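Local coordinates for protein chitin deacetylase 1 (Bombyx mori, PDB 5ZNT) that hydrolyses the N-acetamido groups of N-acetyl-D-glucosamine residues in chitin, releasing acetate and leaving chitosan, with zinc as cofactor, at residues 80-85 against 353-358; 341-346 against 361-366. One frame throughout, in Å; residues are numbered along the deposited sequence.

Interaction 1: residues 80-85 against 353-358; sequences HKYTNY and ETINLQ. With NAG (2-acetamido-2-deoxy-beta-D-glucopyranose), chain B.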
loop_
_atom_site.group_PDB
_atom_site.type_symbol
_atom_site.label_atom_id
_atom_site.label_comp_id
_atom_site.label_asym_id
_atom_site.label_seq_id
_atom_site.Cartn_x
_atom_site.Cartn_y
_atom_site.Cartn_z
ATOM N N HIS A 80 -13.348 2.833 4.969
ATOM C CA HIS A 80 -14.745 2.420 4.782
ATOM C C HIS A 80 -15.645 3.566 4.335
ATOM O O HIS A 80 -16.424 3.415 3.391
ATOM C CB HIS A 80 -15.273 1.802 6.082
ATOM C CG HIS A 80 -16.741 1.465 6.067
ATOM N ND1 HIS A 80 -17.350 0.780 5.031
ATOM C CD2 HIS A 80 -17.712 1.704 6.981
ATOM C CE1 HIS A 80 -18.634 0.607 5.315
ATOM N NE2 HIS A 80 -18.879 1.156 6.495
ATOM N N LYS A 81 -15.602 4.717 5.025
ATOM C CA LYS A 81 -16.699 5.664 4.863
ATOM C C LYS A 81 -16.726 6.207 3.445
ATOM O O LYS A 81 -15.701 6.651 2.911
ATOM C CB LYS A 81 -16.597 6.818 5.881
ATOM C CG LYS A 81 -17.945 7.487 6.189
ATOM C CD LYS A 81 -17.743 8.679 7.185
ATOM C CE LYS A 81 -19.068 9.222 7.673
ATOM N NZ LYS A 81 -18.892 10.277 8.752
ATOM N N TYR A 82 -17.913 6.155 2.828
ATOM C CA TYR A 82 -18.195 6.600 1.466
ATOM C C TYR A 82 -17.621 5.692 0.389
ATOM O O TYR A 82 -17.647 6.056 -0.788
ATOM C CB TYR A 82 -17.704 8.030 1.209
ATOM C CG TYR A 82 -18.115 9.013 2.291
ATOM C CD1 TYR A 82 -19.470 9.241 2.583
ATOM C CD2 TYR A 82 -17.153 9.727 3.010
ATOM C CE1 TYR A 82 -19.846 10.171 3.583
ATOM C CE2 TYR A 82 -17.512 10.637 3.998
ATOM C CZ TYR A 82 -18.854 10.865 4.279
ATOM O OH TYR A 82 -19.190 11.773 5.275
ATOM N N THR A 83 -17.114 4.518 0.735
ATOM C CA THR A 83 -16.533 3.663 -0.284
ATOM C C THR A 83 -17.628 2.941 -1.060
ATOM O O THR A 83 -18.677 2.600 -0.511
ATOM C CB THR A 83 -15.561 2.683 0.357
ATOM O OG1 THR A 83 -14.345 3.388 0.568
ATOM C CG2 THR A 83 -15.291 1.431 -0.515
ATOM N N ASN A 84 -17.396 2.784 -2.356
ATOM C CA ASN A 84 -18.276 2.058 -3.264
ATOM C C ASN A 84 -17.708 0.648 -3.399
ATOM O O ASN A 84 -16.658 0.457 -4.023
ATOM C CB ASN A 84 -18.324 2.827 -4.576
ATOM C CG ASN A 84 -19.062 2.116 -5.684
ATOM O OD1 ASN A 84 -19.253 0.892 -5.691
ATOM N ND2 ASN A 84 -19.480 2.910 -6.653
ATOM N N TYR A 85 -18.372 -0.337 -2.785
ATOM C CA TYR A 85 -17.793 -1.673 -2.737
ATOM C C TYR A 85 -17.937 -2.452 -4.039
ATOM O O TYR A 85 -17.181 -3.413 -4.238
ATOM C CB TYR A 85 -18.372 -2.463 -1.556
ATOM C CG TYR A 85 -17.754 -1.919 -0.287
ATOM C CD1 TYR A 85 -16.496 -2.369 0.149
ATOM C CD2 TYR A 85 -18.375 -0.885 0.414
ATOM C CE1 TYR A 85 -15.910 -1.843 1.289
ATOM C CE2 TYR A 85 -17.805 -0.346 1.549
ATOM C CZ TYR A 85 -16.563 -0.803 1.962
ATOM O OH TYR A 85 -16.020 -0.240 3.069
ATOM N N GLU A 353 -26.024 10.731 10.274
ATOM C CA GLU A 353 -25.673 10.593 8.875
ATOM C C GLU A 353 -26.445 9.471 8.225
ATOM O O GLU A 353 -26.759 8.451 8.849
ATOM C CB GLU A 353 -24.188 10.308 8.724
ATOM C CG GLU A 353 -23.307 11.289 9.452
ATOM C CD GLU A 353 -21.889 11.170 8.971
ATOM O OE1 GLU A 353 -21.649 11.445 7.763
ATOM O OE2 GLU A 353 -21.050 10.753 9.791
ATOM N N THR A 354 -26.734 9.664 6.949
ATOM C CA THR A 354 -27.169 8.615 6.054
ATOM C C THR A 354 -26.058 8.427 5.034
ATOM O O THR A 354 -25.631 9.399 4.399
ATOM C CB THR A 354 -28.486 8.998 5.368
ATOM O OG1 THR A 354 -29.557 8.946 6.323
ATOM C CG2 THR A 354 -28.790 8.068 4.220
ATOM N N ILE A 355 -25.573 7.194 4.875
ATOM C CA ILE A 355 -24.425 6.952 4.005
ATOM C C ILE A 355 -24.820 5.956 2.937
ATOM O O ILE A 355 -25.383 4.898 3.243
ATOM C CB ILE A 355 -23.194 6.486 4.799
ATOM C CG1 ILE A 355 -22.785 7.624 5.732
ATOM C CG2 ILE A 355 -22.021 6.181 3.825
ATOM C CD1 ILE A 355 -22.259 7.204 7.029
ATOM N N ASN A 356 -24.581 6.325 1.680
ATOM C CA ASN A 356 -24.852 5.452 0.552
ATOM C C ASN A 356 -23.715 4.454 0.401
ATOM O O ASN A 356 -22.542 4.839 0.329
ATOM C CB ASN A 356 -24.991 6.253 -0.746
ATOM C CG ASN A 356 -26.265 7.056 -0.801
ATOM O OD1 ASN A 356 -27.162 6.886 0.031
ATOM N ND2 ASN A 356 -26.357 7.940 -1.782
ATOM N N LEU A 357 -24.063 3.182 0.319
ATOM C CA LEU A 357 -23.091 2.124 0.123
ATOM C C LEU A 357 -23.518 1.360 -1.114
ATOM O O LEU A 357 -24.631 0.821 -1.154
ATOM C CB LEU A 357 -23.033 1.208 1.347
ATOM C CG LEU A 357 -21.893 0.195 1.379
ATOM C CD1 LEU A 357 -21.548 -0.116 2.844
ATOM C CD2 LEU A 357 -22.284 -1.087 0.654
ATOM N N GLN A 358 -22.658 1.320 -2.123
ATOM C CA GLN A 358 -22.972 0.579 -3.336
ATOM C C GLN A 358 -22.299 -0.791 -3.280
ATOM O O GLN A 358 -21.142 -0.913 -2.857
ATOM C CB GLN A 358 -22.543 1.362 -4.581
ATOM C CG GLN A 358 -23.103 2.781 -4.671
ATOM C CD GLN A 358 -22.346 3.747 -3.756
ATOM O OE1 GLN A 358 -21.213 3.467 -3.344
ATOM N NE2 GLN A 358 -22.979 4.870 -3.410
HETATM C C1 NAG B . -20.149 2.398 -7.804
HETATM C C2 NAG B . -20.772 3.434 -8.716
HETATM C C3 NAG B . -21.390 2.738 -9.929
HETATM C C4 NAG B . -20.375 1.813 -10.600
HETATM C C5 NAG B . -19.679 0.929 -9.568
HETATM C C6 NAG B . -18.526 0.135 -10.137
HETATM C C7 NAG B . -21.463 5.276 -7.230
HETATM C C8 NAG B . -22.636 6.041 -6.691
HETATM N N2 NAG B . -21.761 4.259 -8.043
HETATM O O3 NAG B . -21.850 3.746 -10.818
HETATM O O4 NAG B . -21.029 0.841 -11.406
HETATM O O5 NAG B . -19.158 1.720 -8.497
HETATM O O6 NAG B . -17.603 0.989 -10.798
HETATM O O7 NAG B . -20.295 5.550 -6.915
HETATM O O HOH W 1 -19.673 5.694 -2.662
HETATM O O HOH W 2 -20.472 13.943 7.370
HETATM O O HOH W 3 -20.175 3.971 1.349
#

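Interaction 2: residues 341-346 against 361-366; sequences HSCKLT and LRCPVN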
loop_
_atom_site.group_PDB
_atom_site.type_symbol
_atom_site.label_atom_id
_atom_site.label_comp_id
_atom_site.label_asym_id
_atom_site.label_seq_id
_atom_site.Cartn_x
_atom_site.Cartn_y
_atom_site.Cartn_z
ATOM N N HIS A 341 -26.532 -2.369 -6.357
ATOM C CA HIS A 341 -27.481 -1.772 -5.431
ATOM C C HIS A 341 -26.867 -0.531 -4.796
ATOM O O HIS A 341 -25.671 -0.495 -4.474
ATOM C CB HIS A 341 -27.884 -2.780 -4.352
ATOM C CG HIS A 341 -28.585 -3.987 -4.894
ATOM N ND1 HIS A 341 -28.015 -5.242 -4.906
ATOM C CD2 HIS A 341 -29.805 -4.126 -5.466
ATOM C CE1 HIS A 341 -28.855 -6.104 -5.452
ATOM N NE2 HIS A 341 -29.947 -5.451 -5.804
ATOM N N SER A 342 -27.692 0.490 -4.622
ATOM C CA SER A 342 -27.311 1.706 -3.918
ATOM C C SER A 342 -28.046 1.719 -2.577
ATOM O O SER A 342 -29.234 2.032 -2.515
ATOM C CB SER A 342 -27.649 2.942 -4.748
ATOM O OG SER A 342 -27.229 4.111 -4.057
ATOM N N CYS A 343 -27.339 1.390 -1.495
ATOM C CA CYS A 343 -27.964 1.227 -0.186
ATOM C C CYS A 343 -27.822 2.501 0.638
ATOM O O CYS A 343 -26.703 2.930 0.926
ATOM C CB CYS A 343 -27.335 0.035 0.550
ATOM S SG CYS A 343 -27.255 -1.444 -0.458
ATOM N N LYS A 344 -28.927 3.102 1.020
ATOM C CA LYS A 344 -28.946 4.278 1.863
ATOM C C LYS A 344 -29.047 3.780 3.308
ATOM O O LYS A 344 -30.028 3.322 3.677
ATOM C CB LYS A 344 -30.041 5.252 1.484
ATOM C CG LYS A 344 -30.065 6.443 2.413
ATOM C CD LYS A 344 -30.944 7.673 2.061
ATOM C CE LYS A 344 -30.733 8.228 0.679
ATOM N NZ LYS A 344 -29.526 9.049 0.486
ATOM N N LEU A 345 -28.004 3.916 4.104
ATOM C CA LEU A 345 -27.957 3.231 5.376
ATOM C C LEU A 345 -27.693 4.205 6.503
ATOM O O LEU A 345 -27.066 5.258 6.318
ATOM C CB LEU A 345 -26.882 2.128 5.350
ATOM C CG LEU A 345 -27.018 1.081 4.241
ATOM C CD1 LEU A 345 -25.701 0.253 4.119
ATOM C CD2 LEU A 345 -28.201 0.168 4.524
ATOM N N THR A 346 -28.187 3.837 7.680
ATOM C CA THR A 346 -27.911 4.541 8.913
ATOM C C THR A 346 -27.408 3.540 9.942
ATOM O O THR A 346 -27.578 2.326 9.805
ATOM C CB THR A 346 -29.164 5.269 9.442
ATOM O OG1 THR A 346 -30.218 4.319 9.714
ATOM C CG2 THR A 346 -29.658 6.333 8.413
ATOM N N LEU A 361 -24.168 -6.987 -3.627
ATOM C CA LEU A 361 -24.983 -7.723 -2.676
ATOM C C LEU A 361 -26.283 -6.973 -2.400
ATOM O O LEU A 361 -26.388 -5.765 -2.630
ATOM C CB LEU A 361 -24.232 -7.920 -1.358
ATOM C CG LEU A 361 -23.311 -9.110 -1.156
ATOM C CD1 LEU A 361 -22.099 -9.011 -2.078
ATOM C CD2 LEU A 361 -22.901 -9.126 0.324
ATOM N N ARG A 362 -27.284 -7.706 -1.892
ATOM C CA ARG A 362 -28.461 -7.045 -1.337
ATOM C C ARG A 362 -28.047 -6.157 -0.169
ATOM O O ARG A 362 -27.060 -6.421 0.521
ATOM C CB ARG A 362 -29.497 -8.067 -0.852
ATOM C CG ARG A 362 -28.886 -9.034 0.132
ATOM C CD ARG A 362 -29.788 -9.506 1.294
ATOM N NE ARG A 362 -29.043 -10.510 2.067
ATOM C CZ ARG A 362 -28.890 -10.507 3.389
ATOM N NH1 ARG A 362 -29.463 -9.573 4.142
ATOM N NH2 ARG A 362 -28.167 -11.459 3.962
ATOM N N CYS A 363 -28.821 -5.099 0.062
ATOM C CA CYS A 363 -28.464 -4.147 1.097
ATOM C C CYS A 363 -28.546 -4.812 2.470
ATOM O O CYS A 363 -29.461 -5.594 2.720
ATOM C CB CYS A 363 -29.395 -2.939 1.042
ATOM S SG CYS A 363 -29.214 -2.065 -0.521
ATOM N N PRO A 364 -27.615 -4.520 3.371
ATOM C CA PRO A 364 -27.725 -5.009 4.749
ATOM C C PRO A 364 -28.743 -4.161 5.504
ATOM O O PRO A 364 -29.171 -3.113 5.022
ATOM C CB PRO A 364 -26.304 -4.807 5.290
ATOM C CG PRO A 364 -25.876 -3.484 4.593
ATOM C CD PRO A 364 -26.487 -3.581 3.190
ATOM N N VAL A 365 -29.110 -4.592 6.721
ATOM C CA VAL A 365 -30.136 -3.840 7.456
ATOM C C VAL A 365 -29.587 -2.607 8.167
ATOM O O VAL A 365 -30.363 -1.708 8.518
ATOM C CB VAL A 365 -30.894 -4.712 8.483
ATOM C CG1 VAL A 365 -31.537 -5.940 7.790
ATOM C CG2 VAL A 365 -30.027 -5.138 9.623
ATOM N N ASN A 366 -28.272 -2.538 8.371
ATOM C CA ASN A 366 -27.588 -1.547 9.193
ATOM C C ASN A 366 -26.363 -1.050 8.422
ATOM O O ASN A 366 -25.763 -1.814 7.663
ATOM C CB ASN A 366 -27.188 -2.255 10.526
ATOM C CG ASN A 366 -26.646 -1.332 11.569
ATOM O OD1 ASN A 366 -27.173 -0.249 11.803
ATOM N ND2 ASN A 366 -25.559 -1.756 12.216
HETATM O O HOH W 4 -30.016 1.270 7.542
#

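Interaction 1: residues 80-85 against 353-358
The carbonyl oxygen of Gln-358 takes two backbone N-H groups from the start of helix 85-93: Tyr-85 N at 2.8 Å, a weak bond bent to 129°, and that of Ser-86. Asn-84 is the N-cap of this helix, its OD1 accepting from Ala-87 N. The deacetylase domain thus meets the C-terminal hairpin strand through the loop after strand 75-78, a loop that makes a type II turn from His-80 to Thr-83. Leu-357 touches two rings: CG lies 3.8 Å from Tyr-85 CD2, and CD1 meets the edge of the His-80 imidazole at CE1, 3.9 Å away. The rings are tied by His-80 ND1 and Tyr-85 OH, 2.6 Å apart in a nearly straight bond, while Thr-83 CG2 sits over the centre of the tyrosine ring. At the far end Lys-81 stretches its extended chain to a salt bridge with Glu-353 OE2, though the modelled separation is doubtfully short. The N-glycan leaves from Asn-84 ND2, and the methyl C8 of its first NAG lies 3.5 Å from Gln-358 NE2. Water 1 donates to Tyr-82 O and to Gln-358 OE1, 2.8 Å from the latter. An alanine in place of Gln-358 would probably deprive that water of its second acceptor and open a gap beside the sugar. Water 3 donates to Thr-83 O and to Asn-356 O, 2.7 Å from the latter.

Interaction 2: residues 341-346 against 361-366
His-341, Cys-343 and Leu-345 all point from one side of strand 341-345 toward the loop 361-366, which runs beside the strand in the same sense, 10° apart in direction. In the middle, Cys-343 and Cys-363 face each other and join in a disulfide, SG to SG 2.1 Å. The bridge has a left-handed twist, with chi3 at -82°. On one flank the imidazole of His-341 turns ND1 to the carbonyl oxygen of Leu-361 and donates a bent hydrogen bond of 2.8 Å. The donor stands well above the carbonyl plane, 62° out of it, and the oxygen is tilted from the ring plane as well. On the other flank Leu-345 crosses the ring of Pro-364 at about a right angle: CD1 reaches Pro-364 CG at 3.8 Å, while CD2 approaches Pro-364 O at 3.5 Å. Past this pair water 4 bridges the backbones, accepting from Thr-346 N and donating to Val-365 O. Pro-364 also rests on Phe-134 of helix 117-134, and Asn-366 ND2 is held by Asp-372. The strand and the loop are thus joined by a covalent link with a polar bond on one flank and apolar contact on the other, and in this secreted protein the disulfide would probably hold the loop to the strand even if the weaker contacts gave way.

In the fold
From the N terminus, the chain first passes residues 80-85, between strand 75-78 and helix 85-93; their partner arrives only at 353-358, so interaction 1 closes a loop of 267 residues. Strand 341-345 comes before that partner, and its own mate, 361-366, after it; interaction 2 closes just 14 residues, and the two closures cross. Their meeting ground is the antiparallel hairpin of strands 341-345 and 355-359, bonded through Leu-357 N to Cys-343 O and Ile-355 N to Leu-345 O. Interaction 1 ties the loop after strand 75-78 to the hairpin; interaction 2 ties the following loop to that hairpin's other strand. Helix 117-134 contributes to both, touching His-80 and Tyr-85 in one, Leu-361 and Pro-364 in the other.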